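Local structure of enterobactin synthetase component F-related protein (Vibrio cholerae serotype O1, 4OXI) at residues 168-173 with 188-193; 97-102 with 142-147. The protein is an adenylation domain, AlmE, captured with glycyl-adenosine-5'-phosphate, and probably uses ATP to activate glycine for a lipopolysaccharide modification that confers resistance to antimicrobial peptides. One frame throughout, in Å; residues are numbered along the deposited sequence.

Interaction 1 (168-173 with 188-193)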
ATOM      1  N   ARG A 168       8.411 -26.803   8.706  1.00 29.52           N
ATOM      2  CA  ARG A 168       8.910 -26.063   9.862  1.00 26.69           C
ATOM      3  C   ARG A 168       8.907 -24.557   9.605  1.00 30.79           C
ATOM      4  O   ARG A 168       9.537 -24.083   8.657  1.00 27.45           O
ATOM      5  CB  ARG A 168      10.335 -26.514  10.235  1.00 26.29           C
ATOM      6  CG  ARG A 168      10.974 -25.696  11.374  1.00 23.11           C
ATOM      7  CD  ARG A 168      12.219 -26.385  11.968  1.00 23.99           C
ATOM      8  NE  ARG A 168      11.911 -27.731  12.458  1.00 27.90           N
ATOM      9  CZ  ARG A 168      11.433 -28.004  13.676  1.00 29.86           C
ATOM     10  NH1 ARG A 168      11.214 -27.020  14.550  1.00 22.59           N
ATOM     11  NH2 ARG A 168      11.166 -29.264  14.023  1.00 25.93           N
ATOM     12  N   LEU A 169       8.204 -23.804  10.453  1.00 27.54           N
ATOM     13  CA  LEU A 169       8.218 -22.345  10.351  1.00 24.59           C
ATOM     14  C   LEU A 169       9.125 -21.778  11.428  1.00 24.09           C
ATOM     15  O   LEU A 169       9.285 -22.374  12.492  1.00 23.52           O
ATOM     16  CB  LEU A 169       6.812 -21.764  10.506  1.00 24.44           C
ATOM     17  CG  LEU A 169       5.826 -22.086   9.389  1.00 29.94           C
ATOM     18  CD1 LEU A 169       4.487 -21.412   9.652  1.00 27.51           C
ATOM     19  CD2 LEU A 169       6.398 -21.659   8.043  1.00 25.65           C
ATOM     20  N   HIS A 170       9.734 -20.634  11.139  1.00 22.53           N
ATOM     21  CA  HIS A 170      10.577 -19.956  12.112  1.00 23.83           C
ATOM     22  C   HIS A 170       9.921 -18.659  12.564  1.00 24.17           C
ATOM     23  O   HIS A 170       9.725 -17.722  11.770  1.00 23.41           O
ATOM     24  CB  HIS A 170      11.966 -19.738  11.528  1.00 22.76           C
ATOM     25  CG  HIS A 170      12.713 -21.017  11.309  1.00 26.95           C
ATOM     26  ND1 HIS A 170      13.622 -21.514  12.222  1.00 23.86           N
ATOM     27  CD2 HIS A 170      12.650 -21.926  10.304  1.00 22.10           C
ATOM     28  CE1 HIS A 170      14.099 -22.664  11.778  1.00 24.36           C
ATOM     29  NE2 HIS A 170      13.531 -22.932  10.615  1.00 26.18           N
ATOM     30  N   ILE A 171       9.553 -18.640  13.841  1.00 23.72           N
ATOM     31  CA  ILE A 171       8.727 -17.593  14.415  1.00 19.75           C
ATOM     32  C   ILE A 171       9.601 -16.627  15.199  1.00 24.38           C
ATOM     33  O   ILE A 171      10.382 -17.053  16.055  1.00 21.85           O
ATOM     34  CB  ILE A 171       7.708 -18.204  15.373  1.00 23.45           C
ATOM     35  CG1 ILE A 171       6.967 -19.354  14.693  1.00 19.87           C
ATOM     36  CG2 ILE A 171       6.741 -17.150  15.883  1.00 21.46           C
ATOM     37  CD1 ILE A 171       6.215 -18.948  13.445  1.00 25.26           C
ATOM     38  N   TYR A 172       9.479 -15.328  14.912  1.00 20.90           N
ATOM     39  CA  TYR A 172      10.292 -14.338  15.594  1.00 20.44           C
ATOM     40  C   TYR A 172       9.425 -13.419  16.423  1.00 21.29           C
ATOM     41  O   TYR A 172       8.319 -13.077  16.017  1.00 22.84           O
ATOM     42  CB  TYR A 172      11.126 -13.533  14.594  1.00 21.37           C
ATOM     43  CG  TYR A 172      12.218 -14.359  13.970  1.00 22.89           C
ATOM     44  CD1 TYR A 172      13.498 -14.374  14.509  1.00 25.93           C
ATOM     45  CD2 TYR A 172      11.964 -15.154  12.858  1.00 22.98           C
ATOM     46  CE1 TYR A 172      14.502 -15.151  13.951  1.00 20.16           C
ATOM     47  CE2 TYR A 172      12.960 -15.926  12.296  1.00 26.37           C
ATOM     48  CZ  TYR A 172      14.221 -15.923  12.850  1.00 22.57           C
ATOM     49  OH  TYR A 172      15.213 -16.694  12.278  1.00 24.95           O
ATOM     50  N   ALA A 173       9.925 -13.015  17.584  1.00 22.80           N
ATOM     51  CA  ALA A 173       9.196 -12.076  18.433  1.00 22.53           C
ATOM     52  C   ALA A 173      10.167 -11.319  19.326  1.00 26.01           C
ATOM     53  O   ALA A 173      11.252 -11.816  19.624  1.00 29.19           O
ATOM     54  CB  ALA A 173       8.160 -12.816  19.267  1.00 20.39           C
ATOM     55  N   GLN A 188       7.366 -28.990  16.204  1.00 27.10           N
ATOM     56  CA  GLN A 188       7.593 -29.129  14.771  1.00 27.69           C
ATOM     57  C   GLN A 188       7.887 -27.767  14.127  1.00 28.79           C
ATOM     58  O   GLN A 188       8.229 -27.688  12.939  1.00 25.85           O
ATOM     59  CB  GLN A 188       6.418 -29.831  14.083  1.00 27.11           C
ATOM     60  CG  GLN A 188       5.119 -29.028  14.011  1.00 31.34           C
ATOM     61  CD  GLN A 188       4.253 -29.188  15.268  1.00 34.10           C
ATOM     62  OE1 GLN A 188       4.769 -29.263  16.384  1.00 30.39           O
ATOM     63  NE2 GLN A 188       2.935 -29.232  15.081  1.00 31.23           N
ATOM     64  N   HIS A 189       7.761 -26.704  14.919  1.00 23.47           N
ATOM     65  CA  HIS A 189       8.146 -25.376  14.475  1.00 23.00           C
ATOM     66  C   HIS A 189       9.205 -24.851  15.428  1.00 27.55           C
ATOM     67  O   HIS A 189       9.413 -25.434  16.501  1.00 26.43           O
ATOM     68  CB  HIS A 189       6.931 -24.446  14.429  1.00 19.72           C
ATOM     69  CG  HIS A 189       5.856 -24.913  13.498  1.00 23.97           C
ATOM     70  ND1 HIS A 189       6.044 -25.011  12.133  1.00 22.79           N
ATOM     71  CD2 HIS A 189       4.585 -25.321  13.734  1.00 21.96           C
ATOM     72  CE1 HIS A 189       4.937 -25.462  11.571  1.00 26.50           C
ATOM     73  NE2 HIS A 189       4.037 -25.660  12.519  1.00 27.97           N
ATOM     74  N   THR A 190       9.874 -23.762  15.046  1.00 22.91           N
ATOM     75  CA  THR A 190      10.980 -23.218  15.844  1.00 23.10           C
ATOM     76  C   THR A 190      10.724 -21.764  16.229  1.00 27.37           C
ATOM     77  O   THR A 190      10.424 -20.928  15.371  1.00 26.65           O
ATOM     78  CB  THR A 190      12.305 -23.300  15.057  1.00 23.44           C
ATOM     79  OG1 THR A 190      12.577 -24.671  14.740  1.00 27.74           O
ATOM     80  CG2 THR A 190      13.474 -22.696  15.859  1.00 24.57           C
ATOM     81  N   PHE A 191      10.861 -21.461  17.513  1.00 25.04           N
ATOM     82  CA  PHE A 191      10.593 -20.121  18.017  1.00 22.80           C
ATOM     83  C   PHE A 191      11.871 -19.440  18.430  1.00 28.40           C
ATOM     84  O   PHE A 191      12.653 -20.000  19.205  1.00 28.84           O
ATOM     85  CB  PHE A 191       9.644 -20.195  19.214  1.00 26.02           C
ATOM     86  CG  PHE A 191       8.262 -20.614  18.838  1.00 28.67           C
ATOM     87  CD1 PHE A 191       7.277 -19.663  18.630  1.00 23.57           C
ATOM     88  CD2 PHE A 191       7.963 -21.959  18.636  1.00 24.51           C
ATOM     89  CE1 PHE A 191       6.010 -20.043  18.264  1.00 28.55           C
ATOM     90  CE2 PHE A 191       6.705 -22.344  18.270  1.00 26.62           C
ATOM     91  CZ  PHE A 191       5.719 -21.383  18.078  1.00 25.02           C
ATOM     92  N   HIS A 192      12.078 -18.234  17.909  1.00 21.87           N
ATOM     93  CA  HIS A 192      13.305 -17.503  18.154  1.00 25.72           C
ATOM     94  C   HIS A 192      12.982 -16.250  18.958  1.00 30.42           C
ATOM     95  O   HIS A 192      12.345 -15.312  18.446  1.00 33.11           O
ATOM     96  CB  HIS A 192      13.966 -17.080  16.830  1.00 21.63           C
ATOM     97  CG  HIS A 192      14.410 -18.220  15.955  1.00 23.93           C
ATOM     98  ND1 HIS A 192      15.638 -18.838  16.094  1.00 23.96           N
ATOM     99  CD2 HIS A 192      13.818 -18.807  14.883  1.00 24.27           C
ATOM    100  CE1 HIS A 192      15.767 -19.775  15.170  1.00 24.60           C
ATOM    101  NE2 HIS A 192      14.676 -19.777  14.423  1.00 23.95           N
ATOM    102  N   THR A 193      13.410 -16.208  20.210  1.00 32.48           N
ATOM    103  CA  THR A 193      13.343 -14.942  20.925  1.00 37.00           C
ATOM    104  C   THR A 193      14.654 -14.212  20.686  1.00 32.22           C
ATOM    105  O   THR A 193      15.730 -14.741  20.962  1.00 41.37           O
ATOM    106  CB  THR A 193      13.068 -15.113  22.422  1.00 37.82           C
ATOM    107  OG1 THR A 193      11.815 -15.787  22.595  1.00 40.94           O
ATOM    108  CG2 THR A 193      12.999 -13.751  23.102  1.00 35.56           C
TER
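Backbone hydrogen bonds zip strands 170-173 and 190-193 together as a parallel pair, their axes 23° apart. Thr190 N donates to Leu169 O, just before the first strand, Ile171 N to Thr190 O, and His192 N to Ile171 O at 2.8 Å; the last rung, Ala173 N to His192 O, is weak. One more backbone donor, Leu169 N, is taken by a side chain: His189 ND1 receives it in the plane of its ring at 3.0 Å. With its other nitrogen bonded to Leu162 O, that imidazole bridges the start of the strand pair and helix 155-164.

Most of the polar contacts between side chains are on the face of His170, Tyr172, Thr190 and His192. His170 ND1 and His192 NE2 share a hydrogen bond of 3.0 Å, rim to rim, with the ring planes only 22° apart. His192 also lies along Tyr172, nearly parallel to it but slid so far that the rings barely overlap; Tyr172 OH sits over the imidazole near its rim. Tyr91 OH binds ND1 of His192. At the strand entrance Arg168 bends at chi3 (-57°), which lays its guanidinium over Gln188 O, 3.3 Å from CZ, while NH1 donates to Thr190 OG1 at 2.7 Å.

On the other face the packing is mainly apolar. Ile171 lies alongside Phe191, its CG1 over the ring 4.1 Å from the centroid in a CH-pi contact, and both side chains reach helix 155-164.

These are the two strands of a beta-alpha-beta crossover through helix 180-185, at one edge of a five-stranded parallel sheet. Because both nitrogens of His192 are engaged, its ring rotation is probably fixed, and the His170 bond requires one imidazole to donate and the other to accept.

Interaction 2 (97-102 with 142-147)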
ATOM      1  N   VAL A  97      18.334 -15.822   6.590  1.00 25.95           N
ATOM      2  CA  VAL A  97      16.978 -15.463   6.216  1.00 26.72           C
ATOM      3  C   VAL A  97      17.044 -14.342   5.207  1.00 24.10           C
ATOM      4  O   VAL A  97      17.780 -13.381   5.415  1.00 27.33           O
ATOM      5  CB  VAL A  97      16.200 -14.960   7.456  1.00 26.95           C
ATOM      6  CG1 VAL A  97      14.849 -14.404   7.059  1.00 25.01           C
ATOM      7  CG2 VAL A  97      16.018 -16.090   8.450  1.00 23.50           C
ATOM      8  N   GLN A  98      16.276 -14.444   4.124  1.00 23.51           N
ATOM      9  CA  GLN A  98      16.166 -13.333   3.172  1.00 22.66           C
ATOM     10  C   GLN A  98      14.769 -12.706   3.197  1.00 24.27           C
ATOM     11  O   GLN A  98      14.622 -11.484   3.090  1.00 24.04           O
ATOM     12  CB  GLN A  98      16.505 -13.788   1.745  1.00 24.00           C
ATOM     13  CG  GLN A  98      16.182 -12.722   0.675  1.00 25.30           C
ATOM     14  CD  GLN A  98      17.002 -11.439   0.835  1.00 26.57           C
ATOM     15  OE1 GLN A  98      18.179 -11.485   1.202  1.00 30.37           O
ATOM     16  NE2 GLN A  98      16.381 -10.286   0.561  1.00 22.42           N
ATOM     17  N   ARG A  99      13.741 -13.543   3.343  1.00 21.40           N
ATOM     18  CA  ARG A  99      12.363 -13.063   3.320  1.00 22.39           C
ATOM     19  C   ARG A  99      11.657 -13.285   4.658  1.00 23.24           C
ATOM     20  O   ARG A  99      11.655 -14.399   5.194  1.00 21.39           O
ATOM     21  CB  ARG A  99      11.580 -13.740   2.186  1.00 21.98           C
ATOM     22  CG  ARG A  99      12.203 -13.525   0.798  1.00 22.66           C
ATOM     23  CD  ARG A  99      11.319 -14.078  -0.312  1.00 24.27           C
ATOM     24  NE  ARG A  99      11.830 -13.715  -1.629  1.00 25.22           N
ATOM     25  CZ  ARG A  99      11.292 -14.124  -2.774  1.00 25.69           C
ATOM     26  NH1 ARG A  99      10.219 -14.897  -2.768  1.00 28.38           N
ATOM     27  NH2 ARG A  99      11.831 -13.765  -3.924  1.00 27.74           N
ATOM     28  N   VAL A 100      11.063 -12.228   5.202  1.00 20.63           N
ATOM     29  CA  VAL A 100      10.329 -12.351   6.454  1.00 20.98           C
ATOM     30  C   VAL A 100       8.901 -11.893   6.262  1.00 17.18           C
ATOM     31  O   VAL A 100       8.651 -10.793   5.765  1.00 18.54           O
ATOM     32  CB  VAL A 100      10.959 -11.501   7.571  1.00 22.28           C
ATOM     33  CG1 VAL A 100      10.174 -11.679   8.877  1.00 23.67           C
ATOM     34  CG2 VAL A 100      12.381 -11.912   7.788  1.00 27.58           C
ATOM     35  N   ALA A 101       7.956 -12.729   6.659  1.00 20.01           N
ATOM     36  CA  ALA A 101       6.556 -12.328   6.626  1.00 18.46           C
ATOM     37  C   ALA A 101       6.194 -11.663   7.946  1.00 20.87           C
ATOM     38  O   ALA A 101       6.690 -12.042   9.006  1.00 23.51           O
ATOM     39  CB  ALA A 101       5.666 -13.507   6.367  1.00 18.82           C
ATOM     40  N   ILE A 102       5.345 -10.654   7.884  1.00 18.01           N
ATOM     41  CA  ILE A 102       5.032  -9.892   9.082  1.00 21.38           C
ATOM     42  C   ILE A 102       3.557 -10.001   9.428  1.00 19.92           C
ATOM     43  O   ILE A 102       2.716  -9.465   8.714  1.00 20.45           O
ATOM     44  CB  ILE A 102       5.431  -8.415   8.917  1.00 21.85           C
ATOM     45  CG1 ILE A 102       6.916  -8.322   8.527  1.00 19.47           C
ATOM     46  CG2 ILE A 102       5.147  -7.643  10.206  1.00 18.37           C
ATOM     47  CD1 ILE A 102       7.481  -6.938   8.619  1.00 25.37           C
ATOM     48  N   ALA A 142       3.789 -19.203  -1.908  1.00 27.10           N
ATOM     49  CA  ALA A 142       4.064 -18.439  -3.123  1.00 30.87           C
ATOM     50  C   ALA A 142       5.348 -17.603  -3.015  1.00 34.73           C
ATOM     51  O   ALA A 142       6.070 -17.442  -4.002  1.00 31.82           O
ATOM     52  CB  ALA A 142       2.877 -17.555  -3.478  1.00 27.99           C
ATOM     53  N   THR A 143       5.634 -17.083  -1.823  1.00 28.55           N
ATOM     54  CA  THR A 143       6.817 -16.251  -1.642  1.00 29.54           C
ATOM     55  C   THR A 143       8.010 -17.023  -1.056  1.00 30.28           C
ATOM     56  O   THR A 143       9.022 -16.413  -0.704  1.00 31.60           O
ATOM     57  CB  THR A 143       6.522 -15.041  -0.743  1.00 28.32           C
ATOM     58  OG1 THR A 143       6.123 -15.500   0.550  1.00 27.15           O
ATOM     59  CG2 THR A 143       5.407 -14.193  -1.323  1.00 25.88           C
ATOM     60  N   GLN A 144       7.892 -18.349  -0.954  1.00 27.17           N
ATOM     61  CA  GLN A 144       8.970 -19.188  -0.416  1.00 29.37           C
ATOM     62  C   GLN A 144       9.524 -18.633   0.889  1.00 29.07           C
ATOM     63  O   GLN A 144      10.732 -18.518   1.056  1.00 28.96           O
ATOM     64  CB  GLN A 144      10.140 -19.341  -1.409  1.00 35.29           C
ATOM     65  CG  GLN A 144       9.894 -20.309  -2.563  1.00 39.83           C
ATOM     66  CD  GLN A 144       9.406 -19.601  -3.805  1.00 47.30           C
ATOM     67  OE1 GLN A 144       9.988 -18.597  -4.232  1.00 50.91           O
ATOM     68  NE2 GLN A 144       8.320 -20.110  -4.391  1.00 53.00           N
ATOM     69  N   CYS A 145       8.636 -18.295   1.811  1.00 27.76           N
ATOM     70  CA  CYS A 145       9.028 -17.661   3.051  1.00 25.76           C
ATOM     71  C   CYS A 145       8.676 -18.577   4.211  1.00 25.40           C
ATOM     72  O   CYS A 145       7.542 -19.043   4.316  1.00 26.65           O
ATOM     73  CB  CYS A 145       8.274 -16.336   3.179  1.00 21.97           C
ATOM     74  SG  CYS A 145       8.318 -15.617   4.819  1.00 25.33           S
ATOM     75  N   ASP A 146       9.638 -18.856   5.080  1.00 21.75           N
ATOM     76  CA  ASP A 146       9.342 -19.683   6.242  1.00 26.76           C
ATOM     77  C   ASP A 146       9.664 -18.963   7.546  1.00 25.71           C
ATOM     78  O   ASP A 146       9.945 -19.614   8.548  1.00 28.61           O
ATOM     79  CB  ASP A 146      10.106 -21.008   6.172  1.00 28.48           C
ATOM     80  CG  ASP A 146      11.615 -20.822   6.220  1.00 39.00           C
ATOM     81  OD1 ASP A 146      12.096 -19.658   6.230  1.00 37.19           O
ATOM     82  OD2 ASP A 146      12.332 -21.853   6.245  1.00 49.52           O
ATOM     83  N   SER A 147       9.653 -17.629   7.524  1.00 22.84           N
ATOM     84  CA  SER A 147       9.982 -16.842   8.712  1.00 22.53           C
ATOM     85  C   SER A 147       8.893 -15.819   8.957  1.00 19.88           C
ATOM     86  O   SER A 147       8.485 -15.105   8.040  1.00 21.89           O
ATOM     87  CB  SER A 147      11.328 -16.141   8.540  1.00 23.87           C
ATOM     88  OG  SER A 147      12.357 -17.097   8.314  1.00 26.71           O
TER
HETATM   89  O   HOH W   1      12.245 -17.021   5.310  1.00 34.49           O
HETATM   90  O   HOH W   2       9.168 -16.308  -5.091  1.00 39.00           O
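Arg99 O takes a proton from water 1 at 2.7 Å, and that same water accepts from Asp146 N and bonds Ser147 OG, so it stitches the start of strand 99-102 to the turn before strand 147-149. A direct bond follows two residues on: Ala101 N donates to Ser147 O at 2.8 Å.

The Arg99 side chain, extended from CG to NE, runs the other way to the helix end. Its NH1 donates to Thr143 O at 2.8 Å; the oxygen lies near the guanidinium plane, but the nitrogen stands 51° out of the carbonyl plane. Water 2 accepts from NH1 and lies 2.6 Å from Gln144 OE1, a bond whose proton is not assured.

Gln144, with positive phi, is the C' residue of a Schellman motif closing helix 133-142, and the chain then enters strand 147-149, the neighbour of strand 99-102 in the parallel sheet.

Between the polar ends sits Cys145. Its SG, anti to the backbone N (chi1 165°), is turned to Ala101 and packs 3.7 Å from the methyl CB, while Ser147 N donates a weak bond back to the sulfur. Ser147 OG rests against both methyls of Val97, the nearer being CG2 at 3.8 Å.

How the interactions relate
Interactions 1 and 2 sit side by side on one parallel sheet, their centres about 12 Å apart, with strand 147-149 between strands 99-102 and 170-173. The chain completes the 97-102 with 142-147 contact before it begins the 168-173 with 188-193 pair. The polar join is a probable hydrogen bond from His170 N to Asp146 O at 2.8 Å, so the segment that meets Arg99 in interaction 2 also bonds to strand 170-173. Tyr172 OH then packs 4.0 Å from Val97 CG2, reaching past strand 147-149. Neither contact includes a residue of the glycyl-adenosine-5'-phosphate pocket, whose residues fall between 266 and 477.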